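Chitosanase (Bacillus subtilis subsp. subtilis str. 168, PDB 7C6C) hydrolyses internal beta-(1->4) linkages between D-glucosamine residues of partly acetylated chitosan, as a secreted family 46 glycoside hydrolase. Local coordinates at residues 190-195 against 205-210; 183-188 against 212-217. All blocks are in the same frame, centred on the assembly; numbering follows the deposited sequence.

Contact 1. Residues 190-195 against 205-210. With LMR ((2S)-2-hydroxybutanedioic acid), chain B.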
ATOM      1  N   ASP A 190      15.753   2.042  -4.598  1.00 17.55           N
ATOM      2  CA  ASP A 190      16.181   2.955  -5.652  1.00 18.31           C
ATOM      3  C   ASP A 190      14.996   3.714  -6.230  1.00 18.25           C
ATOM      4  O   ASP A 190      15.100   4.906  -6.540  1.00 18.91           O
ATOM      5  CB  ASP A 190      16.901   2.180  -6.754  1.00 20.86           C
ATOM      6  CG  ASP A 190      18.261   1.668  -6.319  1.00 24.58           C
ATOM      7  OD1 ASP A 190      18.806   2.177  -5.317  1.00 24.95           O
ATOM      8  OD2 ASP A 190      18.787   0.760  -6.993  1.00 26.53           O
ATOM      9  N   ASP A 191      13.856   3.043  -6.374  1.00 17.68           N
ATOM     10  CA  ASP A 191      12.687   3.711  -6.933  1.00 17.26           C
ATOM     11  C   ASP A 191      12.125   4.756  -5.977  1.00 16.65           C
ATOM     12  O   ASP A 191      11.677   5.824  -6.411  1.00 17.36           O
ATOM     13  CB  ASP A 191      11.618   2.684  -7.295  1.00 17.29           C
ATOM     14  CG  ASP A 191      10.483   3.297  -8.067  1.00 16.91           C
ATOM     15  OD1 ASP A 191      10.764   3.780  -9.179  1.00 17.47           O
ATOM     16  OD2 ASP A 191       9.338   3.314  -7.570  1.00 16.92           O
ATOM     17  N   LEU A 192      12.138   4.464  -4.674  1.00 15.59           N
ATOM     18  CA  LEU A 192      11.649   5.428  -3.692  1.00 15.77           C
ATOM     19  C   LEU A 192      12.555   6.648  -3.614  1.00 16.78           C
ATOM     20  O   LEU A 192      12.077   7.761  -3.370  1.00 17.66           O
ATOM     21  CB  LEU A 192      11.522   4.769  -2.318  1.00 14.76           C
ATOM     22  CG  LEU A 192      10.428   3.709  -2.192  1.00 14.09           C
ATOM     23  CD1 LEU A 192      10.552   2.998  -0.854  1.00 14.03           C
ATOM     24  CD2 LEU A 192       9.045   4.329  -2.371  1.00 14.09           C
ATOM     25  N   MET A 193      13.859   6.459  -3.824  1.00 18.16           N
ATOM     26  CA  MET A 193      14.803   7.567  -3.751  1.00 20.07           C
ATOM     27  C   MET A 193      14.762   8.441  -4.994  1.00 21.10           C
ATOM     28  O   MET A 193      14.985   9.649  -4.898  1.00 22.32           O
ATOM     29  CB  MET A 193      16.218   7.025  -3.525  1.00 21.42           C
ATOM     30  CG  MET A 193      16.381   6.457  -2.128  1.00 22.63           C
ATOM     31  SD  MET A 193      16.263   7.684  -0.813  1.00 25.05           S
ATOM     32  CE  MET A 193      17.885   8.438  -0.913  1.00 27.20           C
ATOM     33  N   ASN A 194      14.483   7.870  -6.158  1.00 21.10           N
ATOM     34  CA  ASN A 194      14.493   8.621  -7.413  1.00 21.71           C
ATOM     35  C   ASN A 194      13.384   8.116  -8.319  1.00 21.23           C
ATOM     36  O   ASN A 194      13.635   7.504  -9.365  1.00 21.71           O
ATOM     37  CB  ASN A 194      15.865   8.545  -8.086  1.00 24.42           C
ATOM     38  CG  ASN A 194      16.928   9.306  -7.317  1.00 26.75           C
ATOM     39  OD1 ASN A 194      16.903  10.538  -7.259  1.00 28.04           O
ATOM     40  ND2 ASN A 194      17.859   8.580  -6.717  1.00 27.67           N
ATOM     41  N   PRO A 195      12.129   8.365  -7.947  1.00 19.56           N
ATOM     42  CA  PRO A 195      11.016   7.892  -8.770  1.00 19.40           C
ATOM     43  C   PRO A 195      10.935   8.655 -10.079  1.00 19.47           C
ATOM     44  O   PRO A 195      11.358   9.810 -10.185  1.00 20.24           O
ATOM     45  CB  PRO A 195       9.786   8.183  -7.903  1.00 19.42           C
ATOM     46  CG  PRO A 195      10.206   9.296  -7.015  1.00 19.94           C
ATOM     47  CD  PRO A 195      11.668   9.092  -6.751  1.00 19.78           C
ATOM     48  N   ARG A 205      10.921   9.618  -0.609  1.00 15.89           N
ATOM     49  CA  ARG A 205      12.257   9.633  -0.026  1.00 17.59           C
ATOM     50  C   ARG A 205      12.163   9.472   1.492  1.00 18.57           C
ATOM     51  O   ARG A 205      13.015   8.846   2.105  1.00 19.52           O
ATOM     52  CB  ARG A 205      13.016  10.910  -0.419  1.00 19.90           C
ATOM     53  CG  ARG A 205      13.676  10.801  -1.787  1.00 22.54           C
ATOM     54  CD  ARG A 205      14.219  12.124  -2.325  1.00 26.59           C
ATOM     55  NE  ARG A 205      14.608  11.973  -3.728  1.00 30.55           N
ATOM     56  CZ  ARG A 205      14.633  12.952  -4.630  1.00 33.87           C
ATOM     57  NH1 ARG A 205      14.997  12.689  -5.876  1.00 35.29           N
ATOM     58  NH2 ARG A 205      14.314  14.193  -4.296  1.00 35.24           N
ATOM     59  N   GLU A 206      11.112  10.024   2.089  1.00 19.31           N
ATOM     60  CA  GLU A 206      10.898   9.913   3.524  1.00 20.85           C
ATOM     61  C   GLU A 206      10.352   8.556   3.940  1.00 18.45           C
ATOM     62  O   GLU A 206      10.207   8.314   5.140  1.00 19.41           O
ATOM     63  CB  GLU A 206       9.956  11.022   4.004  1.00 26.36           C
ATOM     64  CG  GLU A 206      10.676  12.258   4.516  1.00 31.39           C
ATOM     65  CD  GLU A 206      11.556  11.958   5.717  1.00 35.53           C
ATOM     66  OE1 GLU A 206      12.792  11.895   5.548  1.00 37.12           O
ATOM     67  OE2 GLU A 206      11.013  11.780   6.830  1.00 37.37           O
ATOM     68  N   SER A 207      10.052   7.674   2.985  1.00 15.74           N
ATOM     69  CA  SER A 207       9.448   6.378   3.260  1.00 14.81           C
ATOM     70  C   SER A 207      10.425   5.220   3.116  1.00 14.19           C
ATOM     71  O   SER A 207      10.029   4.073   3.345  1.00 14.05           O
ATOM     72  CB  SER A 207       8.261   6.142   2.321  1.00 15.15           C
ATOM     73  OG  SER A 207       8.708   5.747   1.037  1.00 15.98           O
ATOM     74  N   VAL A 208      11.683   5.483   2.746  1.00 15.01           N
ATOM     75  CA  VAL A 208      12.612   4.400   2.436  1.00 15.72           C
ATOM     76  C   VAL A 208      12.863   3.491   3.626  1.00 14.92           C
ATOM     77  O   VAL A 208      13.266   2.340   3.439  1.00 15.40           O
ATOM     78  CB  VAL A 208      13.944   4.928   1.852  1.00 17.32           C
ATOM     79  CG1 VAL A 208      13.702   5.624   0.531  1.00 19.59           C
ATOM     80  CG2 VAL A 208      14.643   5.854   2.847  1.00 17.64           C
ATOM     81  N   ALA A 209      12.633   3.973   4.850  1.00 14.25           N
ATOM     82  CA  ALA A 209      12.875   3.137   6.021  1.00 14.64           C
ATOM     83  C   ALA A 209      12.063   1.848   5.983  1.00 13.15           C
ATOM     84  O   ALA A 209      12.477   0.853   6.582  1.00 13.93           O
ATOM     85  CB  ALA A 209      12.596   3.910   7.310  1.00 16.53           C
ATOM     86  N   ARG A 210      10.911   1.838   5.303  1.00 12.16           N
ATOM     87  CA  ARG A 210      10.125   0.607   5.248  1.00 11.44           C
ATOM     88  C   ARG A 210      10.895  -0.514   4.570  1.00 11.62           C
ATOM     89  O   ARG A 210      10.738  -1.686   4.937  1.00 12.03           O
ATOM     90  CB  ARG A 210       8.761   0.852   4.594  1.00 11.10           C
ATOM     91  CG  ARG A 210       8.781   1.111   3.095  1.00 11.96           C
ATOM     92  CD  ARG A 210       7.620   2.002   2.686  1.00 11.79           C
ATOM     93  NE  ARG A 210       6.329   1.320   2.753  1.00 11.65           N
ATOM     94  CZ  ARG A 210       5.165   1.963   2.709  1.00 11.44           C
ATOM     95  NH1 ARG A 210       5.150   3.289   2.657  1.00 13.10           N
ATOM     96  NH2 ARG A 210       4.022   1.293   2.724  1.00 11.70           N
TER
HETATM   97  C1  LMR B 301      17.594   2.023  11.354  1.00 33.89           C
HETATM   98  O1A LMR B 301      16.693   2.109  12.214  1.00 32.20           O
HETATM   99  O1B LMR B 301      18.543   1.216  11.449  1.00 34.66           O
HETATM  100  C2  LMR B 301      17.552   2.927  10.158  1.00 33.46           C
HETATM  101  O2  LMR B 301      18.797   2.816   9.458  1.00 34.59           O
HETATM  102  C3  LMR B 301      16.410   2.538   9.220  1.00 31.44           C
HETATM  103  C4  LMR B 301      15.064   2.929   9.796  1.00 29.41           C
HETATM  104  O4A LMR B 301      14.875   4.126  10.110  1.00 28.29           O
HETATM  105  O4B LMR B 301      14.185   2.045   9.933  1.00 28.95           O
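Leu192, Arg205 and Met193 carry most of the interface between the C-terminal end of helix 177-193 and the type I beta turn that runs from Arg205 to Val208. Arg205 reaches across with a straight chain (chi2 169°, chi3 -170°), which lays the guanidinium beside the end of the helix. Its NE gives a short, nearly straight hydrogen bond of 2.6 Å to Met193 O; the acceptor lies in the guanidinium plane and the donor in the carbonyl plane. Arg205 NH1 adds a weak second bond to the same oxygen, 3.2 Å from Met193 O, so that one carbonyl is gripped by two N-H groups of one arginine. Arg205 NH1 also bonds Asn194 OD1 at 3.2 Å, approaching from above the amide plane. Asn194 is the first residue to leave helical geometry, and the arginine thus binds the helix terminus, where a positive charge should suit the C-terminal end of the helix dipole.

Beside this polar grip lies an apolar one. The Met193 chain, bent at chi2 and chi3, brings SD to 3.6 Å from Val208 CG1, and the two side chains cross at about a right angle. Val208 CG1 also rests 3.7 Å from Leu192 CB. Leu192 points toward the turn and straddles Ser207 OG with its two methyls, CD2 standing 3.7 Å from that oxygen; OG itself is hydrogen-bonded to Trp204 O and Gln146 NE2. Ala209, next along, places CB 3.6 Å from O4B of the bound (2S)-2-hydroxybutanedioic acid, a van der Waals approach; the acid is hydrogen-bonded to Ser233 OG and the backbone N of Asn234 and Glu235. Leu192 packs further on Gln146 and His147 of helix 134-147 and on Trp204 of helix 201-205, while the turn leads into helix 209-219.

Contact 2. Residues 183-188 against 212-217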
ATOM      1  N   LYS A 183      17.261  -8.430  -3.806  1.00 17.91           N
ATOM      2  CA  LYS A 183      17.385  -7.567  -4.974  1.00 18.60           C
ATOM      3  C   LYS A 183      16.126  -6.733  -5.178  1.00 17.11           C
ATOM      4  O   LYS A 183      16.212  -5.564  -5.571  1.00 18.44           O
ATOM      5  CB  LYS A 183      17.712  -8.394  -6.217  1.00 21.29           C
ATOM      6  CG  LYS A 183      18.966  -9.243  -6.063  1.00 25.22           C
ATOM      7  CD  LYS A 183      19.958  -9.024  -7.198  1.00 28.45           C
ATOM      8  CE  LYS A 183      21.196  -9.904  -7.031  1.00 30.23           C
ATOM      9  NZ  LYS A 183      22.388  -9.365  -7.753  1.00 32.17           N
ATOM     10  N   PHE A 184      14.949  -7.312  -4.910  1.00 16.25           N
ATOM     11  CA  PHE A 184      13.710  -6.548  -5.001  1.00 15.91           C
ATOM     12  C   PHE A 184      13.728  -5.364  -4.045  1.00 15.01           C
ATOM     13  O   PHE A 184      13.337  -4.251  -4.413  1.00 14.92           O
ATOM     14  CB  PHE A 184      12.512  -7.445  -4.696  1.00 15.73           C
ATOM     15  CG  PHE A 184      11.189  -6.768  -4.922  1.00 15.58           C
ATOM     16  CD1 PHE A 184      10.596  -6.006  -3.925  1.00 15.56           C
ATOM     17  CD2 PHE A 184      10.551  -6.861  -6.150  1.00 15.79           C
ATOM     18  CE1 PHE A 184       9.392  -5.368  -4.149  1.00 15.94           C
ATOM     19  CE2 PHE A 184       9.343  -6.230  -6.375  1.00 16.17           C
ATOM     20  CZ  PHE A 184       8.766  -5.483  -5.373  1.00 16.03           C
ATOM     21  N   LEU A 185      14.169  -5.591  -2.807  1.00 14.41           N
ATOM     22  CA  LEU A 185      14.235  -4.501  -1.841  1.00 14.42           C
ATOM     23  C   LEU A 185      15.205  -3.418  -2.306  1.00 15.02           C
ATOM     24  O   LEU A 185      14.942  -2.224  -2.128  1.00 15.41           O
ATOM     25  CB  LEU A 185      14.585  -5.051  -0.455  1.00 14.53           C
ATOM     26  CG  LEU A 185      13.482  -5.910   0.178  1.00 14.41           C
ATOM     27  CD1 LEU A 185      14.024  -6.708   1.360  1.00 15.74           C
ATOM     28  CD2 LEU A 185      12.317  -5.039   0.621  1.00 14.29           C
ATOM     29  N   ASP A 186      16.317  -3.815  -2.938  1.00 15.96           N
ATOM     30  CA  ASP A 186      17.242  -2.844  -3.521  1.00 17.33           C
ATOM     31  C   ASP A 186      16.567  -2.028  -4.618  1.00 17.34           C
ATOM     32  O   ASP A 186      16.710  -0.800  -4.679  1.00 17.72           O
ATOM     33  CB  ASP A 186      18.448  -3.568  -4.119  1.00 18.42           C
ATOM     34  CG  ASP A 186      19.377  -4.135  -3.075  1.00 20.51           C
ATOM     35  OD1 ASP A 186      19.238  -3.793  -1.883  1.00 21.28           O
ATOM     36  OD2 ASP A 186      20.271  -4.918  -3.467  1.00 22.48           O
ATOM     37  N   VAL A 187      15.855  -2.710  -5.520  1.00 16.81           N
ATOM     38  CA  VAL A 187      15.167  -2.038  -6.617  1.00 17.33           C
ATOM     39  C   VAL A 187      14.114  -1.081  -6.075  1.00 16.09           C
ATOM     40  O   VAL A 187      13.973   0.051  -6.551  1.00 16.38           O
ATOM     41  CB  VAL A 187      14.564  -3.088  -7.569  1.00 18.02           C
ATOM     42  CG1 VAL A 187      13.542  -2.454  -8.501  1.00 18.80           C
ATOM     43  CG2 VAL A 187      15.667  -3.782  -8.367  1.00 18.58           C
ATOM     44  N   ARG A 188      13.361  -1.516  -5.065  1.00 15.17           N
ATOM     45  CA  ARG A 188      12.346  -0.643  -4.490  1.00 14.82           C
ATOM     46  C   ARG A 188      12.975   0.566  -3.809  1.00 15.25           C
ATOM     47  O   ARG A 188      12.483   1.689  -3.959  1.00 15.44           O
ATOM     48  CB  ARG A 188      11.457  -1.421  -3.522  1.00 14.68           C
ATOM     49  CG  ARG A 188      10.331  -0.574  -2.975  1.00 13.77           C
ATOM     50  CD  ARG A 188       9.334  -1.384  -2.173  1.00 13.08           C
ATOM     51  NE  ARG A 188       8.262  -0.521  -1.699  1.00 11.83           N
ATOM     52  CZ  ARG A 188       7.441  -0.820  -0.698  1.00 11.15           C
ATOM     53  NH1 ARG A 188       7.557  -1.983  -0.064  1.00 11.80           N
ATOM     54  NH2 ARG A 188       6.507   0.055  -0.332  1.00 11.73           N
ATOM     55  N   ASP A 212      14.123  -1.022   4.847  1.00 12.84           N
ATOM     56  CA  ASP A 212      15.033  -1.576   5.842  1.00 14.03           C
ATOM     57  C   ASP A 212      14.296  -2.369   6.914  1.00 12.55           C
ATOM     58  O   ASP A 212      14.826  -3.371   7.405  1.00 13.21           O
ATOM     59  CB  ASP A 212      15.892  -0.479   6.470  1.00 17.13           C
ATOM     60  CG  ASP A 212      17.095  -1.039   7.202  1.00 20.26           C
ATOM     61  OD1 ASP A 212      17.918  -1.731   6.559  1.00 21.73           O
ATOM     62  OD2 ASP A 212      17.217  -0.801   8.418  1.00 22.68           O
ATOM     63  N   VAL A 213      13.084  -1.957   7.293  1.00 11.53           N
ATOM     64  CA  VAL A 213      12.317  -2.749   8.253  1.00 11.64           C
ATOM     65  C   VAL A 213      12.048  -4.137   7.687  1.00 10.53           C
ATOM     66  O   VAL A 213      12.207  -5.155   8.374  1.00 10.68           O
ATOM     67  CB  VAL A 213      11.015  -2.022   8.644  1.00 12.24           C
ATOM     68  CG1 VAL A 213      10.131  -2.937   9.479  1.00 12.41           C
ATOM     69  CG2 VAL A 213      11.326  -0.747   9.404  1.00 13.49           C
ATOM     70  N   LEU A 214      11.636  -4.196   6.417  1.00 10.47           N
ATOM     71  CA  LEU A 214      11.351  -5.476   5.783  1.00 10.62           C
ATOM     72  C   LEU A 214      12.622  -6.300   5.625  1.00 10.70           C
ATOM     73  O   LEU A 214      12.622  -7.511   5.876  1.00 10.85           O
ATOM     74  CB  LEU A 214      10.659  -5.238   4.438  1.00 10.80           C
ATOM     75  CG  LEU A 214       9.272  -4.589   4.549  1.00 11.11           C
ATOM     76  CD1 LEU A 214       8.822  -4.024   3.191  1.00 11.48           C
ATOM     77  CD2 LEU A 214       8.236  -5.575   5.107  1.00 11.49           C
ATOM     78  N   ARG A 215      13.724  -5.655   5.238  1.00 11.52           N
ATOM     79  CA  ARG A 215      14.986  -6.372   5.127  1.00 12.37           C
ATOM     80  C   ARG A 215      15.426  -6.939   6.468  1.00 11.60           C
ATOM     81  O   ARG A 215      16.017  -8.022   6.516  1.00 12.01           O
ATOM     82  CB  ARG A 215      16.065  -5.466   4.535  1.00 14.57           C
ATOM     83  CG  ARG A 215      17.168  -6.266   3.860  1.00 16.40           C
ATOM     84  CD  ARG A 215      18.347  -5.424   3.428  1.00 17.93           C
ATOM     85  NE  ARG A 215      17.997  -4.350   2.499  1.00 18.82           N
ATOM     86  CZ  ARG A 215      17.936  -4.471   1.172  1.00 20.46           C
ATOM     87  NH1 ARG A 215      18.168  -5.641   0.582  1.00 20.40           N
ATOM     88  NH2 ARG A 215      17.639  -3.414   0.430  1.00 21.34           N
ATOM     89  N   SER A 216      15.152  -6.226   7.567  1.00 11.62           N
ATOM     90  CA  SER A 216      15.544  -6.730   8.881  1.00 12.16           C
ATOM     91  C   SER A 216      14.824  -8.025   9.224  1.00 10.86           C
ATOM     92  O   SER A 216      15.390  -8.883   9.909  1.00 11.53           O
ATOM     93  CB  SER A 216      15.291  -5.670   9.952  1.00 12.93           C
ATOM     94  OG  SER A 216      16.199  -4.587   9.813  1.00 15.40           O
ATOM     95  N   ILE A 217      13.578  -8.183   8.768  1.00 10.32           N
ATOM     96  CA  ILE A 217      12.871  -9.446   8.959  1.00 10.43           C
ATOM     97  C   ILE A 217      13.581 -10.563   8.202  1.00 10.57           C
ATOM     98  O   ILE A 217      13.783 -11.667   8.727  1.00 11.27           O
ATOM     99  CB  ILE A 217      11.397  -9.307   8.529  1.00 10.80           C
ATOM    100  CG1 ILE A 217      10.699  -8.173   9.293  1.00 11.27           C
ATOM    101  CG2 ILE A 217      10.673 -10.632   8.707  1.00 11.19           C
ATOM    102  CD1 ILE A 217       9.297  -7.889   8.813  1.00 11.70           C
TER
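Leu185 and Arg215 lie alongside one another, head to tail, between two helices that run nearly antiparallel, their axes 10.5 Å apart. Arg215 has CG anti to the backbone N and bends at chi3, and chi4 (-87°) turns one face of the guanidinium onto Leu185: CB of Leu185 lies over it, 3.6 Å from Arg215 NH2. Leu185 CD1 rests against the aliphatic base of the arginine, 4.0 Å from Arg215 CB. This pairing belongs to the helical body of the family 46 chitosanase, a member of the lysozyme clan, and joins helix 177-193 to helix 209-219. Asp186 crosses Arg215 at about a right angle, and its OD1 forms a salt bridge with Arg215 NH2 at 2.8 Å. The hydrogen bond within it is weak, with an N-H...acceptor angle of only 126° and the carboxylate and guanidinium planes 38° apart. A second grip on the guanidinium comes from Asn182 O, which accepts from NH1. Leu185 CD2 meets Leu214 CB at 4.2 Å, the two side chains lying roughly perpendicular. Leu214 CD1 comes to 4.0 Å from Arg188 NH1; that guanidinium is engaged by Asp142, Gln146 and His147.

In the fold
From the N terminus, the chain reaches helix 177-193, which, with the two residues after it, supplies the first segment of both contacts: 183-188 for contact 2, then 190-195 for contact 1. Past helix 201-205 it returns as 205-210, the turn that leads into helix 209-219, and 212-217 within that helix. Contact 1 closes the shorter loop and contact 2 the longer one around it, so the two nest without crossing, and both join the antiparallel helices 177-193 and 209-219. Between the two contacts, Arg188 and Arg210 bring their guanidiniums close together, and Asp142 of helix 134-147 forms salt bridges with both. Arg210 also pairs with Glu19, the predicted proton donor, on helix 5-20.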